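Local coordinates for protein phosphoribosylaminoimidazole-succinocarboxamide synthase (Saccharomyces cerevisiae, PDB 2CNQ) that catalyses the ATP-dependent joining of L-aspartate to the imidazole carboxylate CAIR, giving SAICAR in de novo purine biosynthesis, at residues T6-I11 against P96-Q101; L32-D37 against T100-R105; N48-K53 against V278-D283. One frame throughout, in Å; residues are numbered along the deposited sequence. Where two conformers were deposited one is given.

Contact 1. Residues T6-I11 against P96-Q101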
loop_
_atom_site.group_PDB
_atom_site.type_symbol
_atom_site.label_atom_id
_atom_site.label_comp_id
_atom_site.label_asym_id
_atom_site.label_seq_id
_atom_site.Cartn_x
_atom_site.Cartn_y
_atom_site.Cartn_z
ATOM N N THR A 6 -9.079 -10.121 -13.600
ATOM C CA THR A 6 -8.484 -11.314 -14.128
ATOM C C THR A 6 -9.545 -12.353 -14.355
ATOM O O THR A 6 -10.478 -12.487 -13.596
ATOM C CB THR A 6 -7.385 -11.850 -13.242
ATOM O OG1 THR A 6 -7.895 -12.221 -11.966
ATOM C CG2 THR A 6 -6.267 -10.886 -13.084
ATOM N N GLU A 7 -9.356 -13.104 -15.420
ATOM C CA GLU A 7 -10.281 -14.126 -15.839
ATOM C C GLU A 7 -9.459 -15.356 -16.071
ATOM O O GLU A 7 -8.850 -15.529 -17.107
ATOM C CB GLU A 7 -11.001 -13.729 -17.084
ATOM C CG GLU A 7 -11.900 -12.542 -16.871
ATOM C CD GLU A 7 -13.121 -12.836 -16.076
ATOM O OE1 GLU A 7 -13.898 -11.895 -15.862
ATOM O OE2 GLU A 7 -13.354 -13.974 -15.672
ATOM N N LEU A 8 -9.439 -16.202 -15.071
ATOM C CA LEU A 8 -8.606 -17.368 -15.099
ATOM C C LEU A 8 -9.372 -18.636 -15.337
ATOM O O LEU A 8 -8.833 -19.706 -15.238
ATOM C CB LEU A 8 -7.756 -17.498 -13.850
ATOM C CG LEU A 8 -6.825 -16.322 -13.584
ATOM C CD1 LEU A 8 -5.872 -16.690 -12.477
ATOM C CD2 LEU A 8 -6.075 -15.858 -14.786
ATOM N N ASP A 9 -10.643 -18.513 -15.687
ATOM C CA ASP A 9 -11.401 -19.650 -16.161
ATOM C C ASP A 9 -11.380 -20.811 -15.210
ATOM O O ASP A 9 -11.404 -21.970 -15.601
ATOM C CB ASP A 9 -10.938 -20.080 -17.539
ATOM C CG ASP A 9 -11.288 -19.051 -18.574
ATOM O OD1 ASP A 9 -12.377 -18.464 -18.471
ATOM O OD2 ASP A 9 -10.497 -18.799 -19.473
ATOM N N GLY A 10 -11.373 -20.496 -13.940
ATOM C CA GLY A 10 -11.453 -21.500 -12.934
ATOM C C GLY A 10 -10.216 -22.298 -12.764
ATOM O O GLY A 10 -10.238 -23.281 -12.064
ATOM N N ILE A 11 -9.107 -21.893 -13.356
ATOM C CA ILE A 11 -7.910 -22.675 -13.276
ATOM C C ILE A 11 -7.415 -22.764 -11.857
ATOM O O ILE A 11 -6.898 -23.774 -11.449
ATOM C CB ILE A 11 -6.890 -22.130 -14.217
ATOM C CG1 ILE A 11 -7.351 -22.411 -15.644
ATOM C CG2 ILE A 11 -5.531 -22.727 -13.974
ATOM C CD1 ILE A 11 -6.647 -21.567 -16.648
ATOM N N PRO A 96 -1.031 -17.564 -23.232
ATOM C CA PRO A 96 -1.089 -16.106 -23.315
ATOM C C PRO A 96 -2.354 -15.497 -22.818
ATOM O O PRO A 96 -2.292 -14.421 -22.285
ATOM C CB PRO A 96 -0.835 -15.796 -24.752
ATOM C CG PRO A 96 -0.881 -17.018 -25.428
ATOM C CD PRO A 96 -0.622 -18.168 -24.484
ATOM N N LYS A 97 -3.486 -16.161 -22.984
ATOM C CA LYS A 97 -4.707 -15.596 -22.508
ATOM C C LYS A 97 -4.613 -15.286 -21.044
ATOM O O LYS A 97 -5.212 -14.344 -20.571
ATOM C CB LYS A 97 -5.821 -16.585 -22.728
ATOM C CG LYS A 97 -7.171 -16.142 -22.308
ATOM C CD LYS A 97 -8.168 -17.266 -22.458
ATOM C CE LYS A 97 -8.442 -17.619 -23.859
ATOM N NZ LYS A 97 -9.517 -18.599 -23.949
ATOM N N TYR A 98 -3.893 -16.104 -20.309
ATOM C CA TYR A 98 -3.727 -15.916 -18.886
ATOM C C TYR A 98 -2.476 -15.195 -18.558
ATOM O O TYR A 98 -2.464 -14.344 -17.696
ATOM C CB TYR A 98 -3.769 -17.265 -18.199
ATOM C CG TYR A 98 -4.999 -18.026 -18.569
ATOM C CD1 TYR A 98 -6.250 -17.554 -18.243
ATOM C CD2 TYR A 98 -4.899 -19.173 -19.323
ATOM C CE1 TYR A 98 -7.369 -18.208 -18.640
ATOM C CE2 TYR A 98 -6.028 -19.846 -19.720
ATOM C CZ TYR A 98 -7.251 -19.348 -19.409
ATOM O OH TYR A 98 -8.356 -20.032 -19.818
ATOM N N LYS A 99 -1.386 -15.539 -19.216
ATOM C CA LYS A 99 -0.132 -14.950 -18.868
ATOM C C LYS A 99 -0.171 -13.454 -19.017
ATOM O O LYS A 99 0.389 -12.730 -18.222
ATOM C CB LYS A 99 0.967 -15.570 -19.664
ATOM C CG LYS A 99 2.295 -15.166 -19.159
ATOM C CD LYS A 99 3.399 -15.844 -19.886
ATOM C CE LYS A 99 4.684 -15.626 -19.185
ATOM N NZ LYS A 99 5.767 -15.880 -20.149
ATOM N N THR A 100 -0.840 -12.977 -20.026
ATOM C CA THR A 100 -0.896 -11.546 -20.217
ATOM C C THR A 100 -1.648 -10.866 -19.097
ATOM O O THR A 100 -1.437 -9.704 -18.851
ATOM C CB THR A 100 -1.524 -11.198 -21.532
ATOM O OG1 THR A 100 -2.809 -11.765 -21.568
ATOM C CG2 THR A 100 -0.679 -11.623 -22.693
ATOM N N GLN A 101 -2.534 -11.576 -18.443
ATOM C CA GLN A 101 -3.264 -11.031 -17.348
ATOM C C GLN A 101 -2.521 -11.088 -16.043
ATOM O O GLN A 101 -2.992 -10.501 -15.051
ATOM C CB GLN A 101 -4.531 -11.819 -17.133
ATOM C CG GLN A 101 -5.437 -11.835 -18.293
ATOM C CD GLN A 101 -6.695 -12.527 -17.923
ATOM O OE1 GLN A 101 -7.442 -12.012 -17.105
ATOM N NE2 GLN A 101 -6.902 -13.729 -18.412
HETATM O O HOH W 1 -11.499 -18.469 -22.013
#
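The loop that precedes strand 14-17 turns back through a type I' beta turn, Leu8 to Ile11, and lies against helix 96-102, where Gln101, Tyr98 and Asp9 do most of the joining. Gln101 uses its amide as a stand-in for a neighbouring peptide: OE1 accepts from Glu7 N at 2.8 Å, and NE2 donates to Glu7 O at 3.0 Å, approaching from above the carbonyl plane. The second N-H of NE2 goes back to Lys97 O in its own helix, which fixes the rotation of the amide. A glutamine suits the place because it offers a donor and an acceptor side by side.

Tyr98 reaches into the turn and meets Ile11 tip to tip. Ile11 CD1 lies over one ring face, 3.7 Å from the centroid, as a CH-pi contact. Leu8 CD2 packs against Tyr98 CD1 at 3.9 Å. At the ring edge, Tyr98 OH donates to Asp9 OD2 over a very short 2.5 Å, with carboxylate and ring planes nearly perpendicular. One water bridges Asp9 OD2 to Lys97 NZ. Two donors and a nearby ammonium would be expected to favour the ionised form of Asp9.

Contact 2. Residues L32-D37 against T100-R105. With ADP (adenosine-5'-diphosphate), chain B.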
loop_
_atom_site.group_PDB
_atom_site.type_symbol
_atom_site.label_atom_id
_atom_site.label_comp_id
_atom_site.label_asym_id
_atom_site.label_seq_id
_atom_site.Cartn_x
_atom_site.Cartn_y
_atom_site.Cartn_z
ATOM N N LEU A 32 -1.831 -16.632 -5.388
ATOM C CA LEU A 32 -1.464 -15.851 -6.543
ATOM C C LEU A 32 -2.109 -14.501 -6.324
ATOM O O LEU A 32 -3.312 -14.370 -6.292
ATOM C CB LEU A 32 -1.969 -16.526 -7.790
ATOM C CG LEU A 32 -1.832 -15.751 -9.054
ATOM C CD1 LEU A 32 -0.399 -15.472 -9.318
ATOM C CD2 LEU A 32 -2.494 -16.479 -10.190
ATOM N N PHE A 33 -1.270 -13.504 -6.119
ATOM C CA PHE A 33 -1.680 -12.223 -5.611
ATOM C C PHE A 33 -1.517 -11.234 -6.753
ATOM O O PHE A 33 -0.416 -10.793 -7.018
ATOM C CB PHE A 33 -0.720 -11.949 -4.454
ATOM C CG PHE A 33 -1.098 -10.828 -3.562
ATOM C CD1 PHE A 33 -0.374 -9.659 -3.549
ATOM C CD2 PHE A 33 -2.100 -10.970 -2.681
ATOM C CE1 PHE A 33 -0.672 -8.671 -2.641
ATOM C CE2 PHE A 33 -2.399 -9.990 -1.761
ATOM C CZ PHE A 33 -1.679 -8.840 -1.767
ATOM N N VAL A 34 -2.599 -10.977 -7.437
ATOM C CA VAL A 34 -2.542 -10.273 -8.688
ATOM C C VAL A 34 -3.014 -8.870 -8.474
ATOM O O VAL A 34 -4.148 -8.659 -8.116
ATOM C CB VAL A 34 -3.397 -10.937 -9.763
ATOM C CG1 VAL A 34 -3.098 -10.262 -11.073
ATOM C CG2 VAL A 34 -3.134 -12.417 -9.832
ATOM N N ALA A 35 -2.158 -7.905 -8.712
ATOM C CA ALA A 35 -2.562 -6.527 -8.664
ATOM C C ALA A 35 -3.089 -6.159 -10.010
ATOM O O ALA A 35 -2.359 -6.116 -10.973
ATOM C CB ALA A 35 -1.427 -5.643 -8.268
ATOM N N THR A 36 -4.373 -5.923 -10.078
ATOM C CA THR A 36 -4.985 -5.445 -11.271
ATOM C C THR A 36 -4.671 -3.975 -11.403
ATOM O O THR A 36 -3.923 -3.422 -10.626
ATOM C CB THR A 36 -6.475 -5.694 -11.285
ATOM O OG1 THR A 36 -7.114 -4.762 -10.429
ATOM C CG2 THR A 36 -6.805 -7.116 -10.954
ATOM N N ASP A 37 -5.263 -3.378 -12.410
ATOM C CA ASP A 37 -5.132 -1.982 -12.687
ATOM C C ASP A 37 -6.266 -1.177 -12.157
ATOM O O ASP A 37 -6.375 -0.009 -12.458
ATOM C CB ASP A 37 -4.947 -1.788 -14.161
ATOM C CG ASP A 37 -3.652 -2.328 -14.630
ATOM O OD1 ASP A 37 -3.558 -2.667 -15.821
ATOM O OD2 ASP A 37 -2.708 -2.413 -13.842
ATOM N N THR A 100 -0.840 -12.977 -20.026
ATOM C CA THR A 100 -0.896 -11.546 -20.217
ATOM C C THR A 100 -1.648 -10.866 -19.097
ATOM O O THR A 100 -1.437 -9.704 -18.851
ATOM C CB THR A 100 -1.524 -11.198 -21.532
ATOM O OG1 THR A 100 -2.809 -11.765 -21.568
ATOM C CG2 THR A 100 -0.679 -11.623 -22.693
ATOM N N GLN A 101 -2.534 -11.576 -18.443
ATOM C CA GLN A 101 -3.264 -11.031 -17.348
ATOM C C GLN A 101 -2.521 -11.088 -16.043
ATOM O O GLN A 101 -2.992 -10.501 -15.051
ATOM C CB GLN A 101 -4.531 -11.819 -17.133
ATOM C CG GLN A 101 -5.437 -11.835 -18.293
ATOM C CD GLN A 101 -6.695 -12.527 -17.923
ATOM O OE1 GLN A 101 -7.442 -12.012 -17.105
ATOM N NE2 GLN A 101 -6.902 -13.729 -18.412
ATOM N N LEU A 102 -1.438 -11.833 -16.001
ATOM C CA LEU A 102 -0.766 -12.097 -14.771
ATOM C C LEU A 102 0.626 -11.570 -14.725
ATOM O O LEU A 102 1.130 -11.257 -13.669
ATOM C CB LEU A 102 -0.738 -13.593 -14.546
ATOM C CG LEU A 102 -2.108 -14.231 -14.372
ATOM C CD1 LEU A 102 -1.951 -15.716 -14.302
ATOM C CD2 LEU A 102 -2.794 -13.689 -13.145
ATOM N N GLU A 103 1.309 -11.553 -15.849
ATOM C CA GLU A 103 2.709 -11.288 -15.808
ATOM C C GLU A 103 2.967 -9.894 -15.293
ATOM O O GLU A 103 2.265 -8.959 -15.603
ATOM C CB GLU A 103 3.328 -11.509 -17.167
ATOM C CG GLU A 103 2.844 -10.546 -18.221
ATOM C CD GLU A 103 3.214 -10.953 -19.607
ATOM O OE1 GLU A 103 3.993 -11.897 -19.782
ATOM O OE2 GLU A 103 2.700 -10.330 -20.544
ATOM N N ASP A 104 4.006 -9.796 -14.487
ATOM C CA ASP A 104 4.518 -8.565 -13.926
ATOM C C ASP A 104 3.649 -7.926 -12.905
ATOM O O ASP A 104 4.066 -6.946 -12.315
ATOM C CB ASP A 104 4.873 -7.568 -15.015
ATOM C CG ASP A 104 5.926 -8.089 -15.900
ATOM O OD1 ASP A 104 5.739 -8.045 -17.117
ATOM O OD2 ASP A 104 6.941 -8.546 -15.357
ATOM N N ARG A 105 2.487 -8.482 -12.645
ATOM C CA ARG A 105 1.582 -7.892 -11.691
ATOM C C ARG A 105 1.161 -8.908 -10.664
ATOM O O ARG A 105 0.228 -8.683 -9.934
ATOM C CB ARG A 105 0.362 -7.343 -12.371
ATOM C CG ARG A 105 -0.388 -8.372 -13.143
ATOM C CD ARG A 105 -1.634 -7.862 -13.737
ATOM N NE ARG A 105 -1.413 -6.865 -14.756
ATOM C CZ ARG A 105 -1.727 -5.587 -14.672
ATOM N NH1 ARG A 105 -2.220 -5.079 -13.589
ATOM N NH2 ARG A 105 -1.559 -4.800 -15.707
HETATM P PB ADP B . -8.241 -4.290 -0.226
HETATM O O1B ADP B . -7.183 -3.312 -0.001
HETATM O O2B ADP B . -8.795 -4.819 1.028
HETATM O O3B ADP B . -9.348 -3.916 -1.083
HETATM P PA ADP B . -6.465 -5.598 -2.037
HETATM O O1A ADP B . -5.311 -4.780 -1.659
HETATM O O2A ADP B . -7.094 -5.388 -3.332
HETATM O O3A ADP B . -7.562 -5.551 -0.912
HETATM O "O5'" ADP B . -6.103 -7.124 -1.973
HETATM C "C5'" ADP B . -5.192 -7.709 -1.070
HETATM C "C4'" ADP B . -5.949 -8.506 -0.050
HETATM O "O4'" ADP B . -5.098 -9.590 0.316
HETATM C "C3'" ADP B . -6.221 -7.763 1.221
HETATM O "O3'" ADP B . -7.336 -8.318 1.875
HETATM C "C2'" ADP B . -5.003 -8.082 2.046
HETATM O "O2'" ADP B . -5.183 -7.886 3.413
HETATM C "C1'" ADP B . -4.813 -9.509 1.698
HETATM N N9 ADP B . -3.497 -10.043 1.884
HETATM C C8 ADP B . -2.341 -9.419 1.651
HETATM N N7 ADP B . -1.304 -10.198 1.814
HETATM C C5 ADP B . -1.822 -11.381 2.179
HETATM C C6 ADP B . -1.274 -12.650 2.477
HETATM N N6 ADP B . 0.026 -12.862 2.424
HETATM N N1 ADP B . -2.080 -13.624 2.883
HETATM C C2 ADP B . -3.393 -13.415 2.894
HETATM N N3 ADP B . -4.027 -12.301 2.559
HETATM C C4 ADP B . -3.227 -11.294 2.214
#
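Ala35 and Arg105 join the end of strand 30-35 to the type II turn, Leu102 to Arg105, that leads from helix 96-102 into strand 106-110, extending the antiparallel pairing of those strands. Ala35 N donates to Arg105 O at 2.8 Å, and Val34 CA adds a CA-H...O contact to the same oxygen. The reverse bond comes from a side chain: Arg105 NH1 reaches Ala35 O, also at 2.8 Å, in the carbonyl plane and on a lone pair. Thus both backbone polar atoms of buried Ala35 are satisfied by one arginine. Its methyl touches Thr58 of helix 53-67, a close approach that suits a small residue.

Arg105 CG sits between its own N and carbonyl carbon (chi1 58°), and the bend at chi3 turns NE aside from the CB-CG-CD run. The guanidinium meets Asp37 end-on. NH1 donates to Asp37 OD2 at 2.7 Å, nearly straight at 167° but from above the carboxylate plane, while NH2 donates to Asp37 OD1 at 2.9 Å, on the syn side and more bent. Asp37 OD1 also accepts from Ile3 N and Glu52 N, and OD2 from Gly54 N, so besides the arginine OD1 has two backbone donors and OD2 has one.

Apolar groups fill the other end: Leu102 CD2 meets Val34 CG2 at 3.6 Å and Leu32 CD2 at 4.1 Å. Phe33 leaves the strand on the side away from the turn, and its ring belongs to the ADP pocket, where the ribose oxygen O4' lies at its edge, 3.4 Å from CE2, and His75 packs edge-to-face with it.

With an arginine and several N-H groups around it, the Asp37 carboxylate is probably held as an anion, which would largely balance the charge of the buried guanidinium.

Contact 3. Residues N48-K53 against V278-D283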
loop_
_atom_site.group_PDB
_atom_site.type_symbol
_atom_site.label_atom_id
_atom_site.label_comp_id
_atom_site.label_asym_id
_atom_site.label_seq_id
_atom_site.Cartn_x
_atom_site.Cartn_y
_atom_site.Cartn_z
ATOM N N ASN A 48 -12.884 2.984 -14.453
ATOM C CA ASN A 48 -11.807 2.693 -15.316
ATOM C C ASN A 48 -10.534 2.495 -14.548
ATOM O O ASN A 48 -10.412 2.782 -13.382
ATOM C CB ASN A 48 -11.680 3.740 -16.403
ATOM C CG ASN A 48 -11.593 5.149 -15.912
ATOM O OD1 ASN A 48 -12.035 5.501 -14.835
ATOM N ND2 ASN A 48 -11.054 5.999 -16.769
ATOM N N SER A 49 -9.589 1.923 -15.233
ATOM C CA SER A 49 -8.363 1.485 -14.655
ATOM C C SER A 49 -7.229 2.435 -14.998
ATOM O O SER A 49 -7.352 3.338 -15.813
ATOM C CB SER A 49 -8.119 0.068 -15.188
ATOM O OG SER A 49 -8.910 -0.925 -14.461
ATOM N N ILE A 50 -6.125 2.213 -14.325
ATOM C CA ILE A 50 -4.886 2.907 -14.616
ATOM C C ILE A 50 -3.990 1.863 -15.239
ATOM O O ILE A 50 -3.532 0.978 -14.550
ATOM C CB ILE A 50 -4.257 3.460 -13.356
ATOM C CG1 ILE A 50 -5.159 4.393 -12.555
ATOM C CG2 ILE A 50 -2.960 4.144 -13.700
ATOM C CD1 ILE A 50 -5.599 5.633 -13.216
ATOM N N PRO A 51 -3.748 1.915 -16.529
ATOM C CA PRO A 51 -3.012 0.835 -17.146
ATOM C C PRO A 51 -1.699 0.601 -16.477
ATOM O O PRO A 51 -0.923 1.521 -16.242
ATOM C CB PRO A 51 -2.828 1.288 -18.587
ATOM C CG PRO A 51 -4.017 2.146 -18.807
ATOM C CD PRO A 51 -4.263 2.858 -17.517
ATOM N N GLU A 52 -1.452 -0.648 -16.183
ATOM C CA GLU A 52 -0.218 -1.111 -15.576
ATOM C C GLU A 52 0.026 -0.646 -14.179
ATOM O O GLU A 52 1.043 -0.932 -13.622
ATOM C CB GLU A 52 0.992 -0.860 -16.455
ATOM C CG GLU A 52 0.911 -1.600 -17.771
ATOM C CD GLU A 52 0.053 -0.897 -18.790
ATOM O OE1 GLU A 52 0.294 0.303 -19.002
ATOM O OE2 GLU A 52 -0.823 -1.524 -19.413
ATOM N N LYS A 53 -0.938 0.008 -13.565
ATOM C CA LYS A 53 -0.783 0.363 -12.170
ATOM C C LYS A 53 -0.451 -0.841 -11.349
ATOM O O LYS A 53 0.357 -0.759 -10.452
ATOM C CB LYS A 53 -2.057 1.001 -11.706
ATOM C CG LYS A 53 -2.086 1.315 -10.240
ATOM C CD LYS A 53 -3.338 2.060 -9.895
ATOM C CE LYS A 53 -3.536 2.169 -8.419
ATOM N NZ LYS A 53 -4.165 0.954 -7.856
ATOM N N VAL A 278 -17.259 5.833 -11.293
ATOM C CA VAL A 278 -16.726 7.077 -11.772
ATOM C C VAL A 278 -15.717 6.798 -12.845
ATOM O O VAL A 278 -14.782 6.044 -12.663
ATOM C CB VAL A 278 -16.097 7.878 -10.662
ATOM C CG1 VAL A 278 -15.304 9.033 -11.185
ATOM C CG2 VAL A 278 -17.181 8.361 -9.739
ATOM N N LYS A 279 -15.898 7.463 -13.950
ATOM C CA LYS A 279 -14.967 7.392 -15.027
ATOM C C LYS A 279 -14.003 8.517 -14.866
ATOM O O LYS A 279 -14.358 9.683 -15.002
ATOM C CB LYS A 279 -15.686 7.495 -16.353
ATOM C CG LYS A 279 -14.726 7.286 -17.529
ATOM C CD LYS A 279 -15.147 6.182 -18.522
ATOM C CE LYS A 279 -13.976 5.710 -19.394
ATOM N NZ LYS A 279 -13.468 6.797 -20.228
ATOM N N MET A 280 -12.782 8.191 -14.521
ATOM C CA MET A 280 -11.773 9.201 -14.475
ATOM C C MET A 280 -11.560 9.678 -15.873
ATOM O O MET A 280 -11.330 8.873 -16.753
ATOM C CB MET A 280 -10.479 8.613 -13.995
ATOM C CG MET A 280 -10.510 8.138 -12.581
ATOM S SD MET A 280 -9.021 7.282 -12.157
ATOM C CE MET A 280 -9.263 5.793 -13.092
ATOM N N PRO A 281 -11.576 10.975 -16.089
ATOM C CA PRO A 281 -11.205 11.464 -17.381
ATOM C C PRO A 281 -9.822 11.012 -17.712
ATOM O O PRO A 281 -8.998 10.772 -16.840
ATOM C CB PRO A 281 -11.247 12.976 -17.196
ATOM C CG PRO A 281 -12.243 13.164 -16.103
ATOM C CD PRO A 281 -11.969 12.040 -15.172
ATOM N N GLN A 282 -9.544 10.948 -18.988
ATOM C CA GLN A 282 -8.251 10.483 -19.399
ATOM C C GLN A 282 -7.149 11.294 -18.779
ATOM O O GLN A 282 -6.123 10.759 -18.441
ATOM C CB GLN A 282 -8.146 10.556 -20.904
ATOM C CG GLN A 282 -6.913 9.914 -21.455
ATOM C CD GLN A 282 -6.957 8.419 -21.316
ATOM O OE1 GLN A 282 -7.860 7.762 -21.849
ATOM N NE2 GLN A 282 -6.008 7.863 -20.580
ATOM N N ASP A 283 -7.340 12.585 -18.641
ATOM C CA ASP A 283 -6.336 13.419 -18.047
ATOM C C ASP A 283 -6.014 12.974 -16.645
ATOM O O ASP A 283 -4.872 13.017 -16.225
ATOM C CB ASP A 283 -6.910 14.830 -17.995
ATOM C CG ASP A 283 -6.001 15.793 -17.408
ATOM O OD1 ASP A 283 -4.921 15.933 -17.977
ATOM O OD2 ASP A 283 -6.359 16.410 -16.389
#
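Asn48 pairs with the backbone of Met280 where the loop before helix 53-67 meets the segment leading into helix 282-300, whose N-cap position is Pro281. The contact joins the N-terminal part of the fold, just after strand 44-45, to the C-terminal helical region.

Two hydrogen bonds carry the polar part. Met280 N donates to Asn48 OD1 at 2.8 Å, tilted somewhat from the carbonyl plane. Asn48 ND2 returns a bond to Met280 O at 2.9 Å, arriving in the carbonyl plane on a lone pair. The side-chain amide therefore meets both the N-H and the C=O of one residue, as a neighbouring strand would with its backbone. Asparagine is apt here, since a short side chain carries both the donor and the acceptor. Its CG lies between the backbone N and carbonyl carbon (chi1 54°), and chi2 of -24° turns OD1 to the N-H. Close by, the backbones of Val278 and Glu47 are also hydrogen-bonded, so the link continues to the residue before Asn48.

The apolar part belongs to Met280, whose unbranched, flexible chain suits the place because it can carry CE to both Asn48 and Ile50. The chain runs extended to SD and turns at chi3, bringing CE up to the carbonyl oxygen and side-chain OD1 of Asn48. The methyl packs against Ile50 CD1 at 3.7 Å, the two side chains crossing at about a right angle. Leu263 of helix 261-269, Val285 of helix 282-300 and Ile39 also touch Met280 and help to bury it.

Van der Waals contacts complete the exposed rim, where the aliphatic part of Lys279 runs by the Asn48 amide, its CE 3.9 Å from ND2. Met280 CE approaches the backbone oxygen Asn48 O to 3.2 Å.

How the contacts relate
From the N terminus, the chain enters contact 1 at 6-11, then contact 2 at 32-37 and contact 3 at 48-53. Contacts 1 and 2 both close on helix 96-102 and its following turn, sharing Thr100 and Gln101, with the start of contact 2 lying inside the loop closed by contact 1. Between them Thr6 packs on Val34 and Leu8 on Leu32, joining the N-terminal loop to the four-stranded antiparallel sheet. Contact 3 closes only at 278-283, so it crosses both others. It meets contact 2 at Asp37, whose backbone O probably accepts from Ile50 N and whose carboxylate lies at the start of helix 53-67, linking that sheet to helices 53-67 and 282-300.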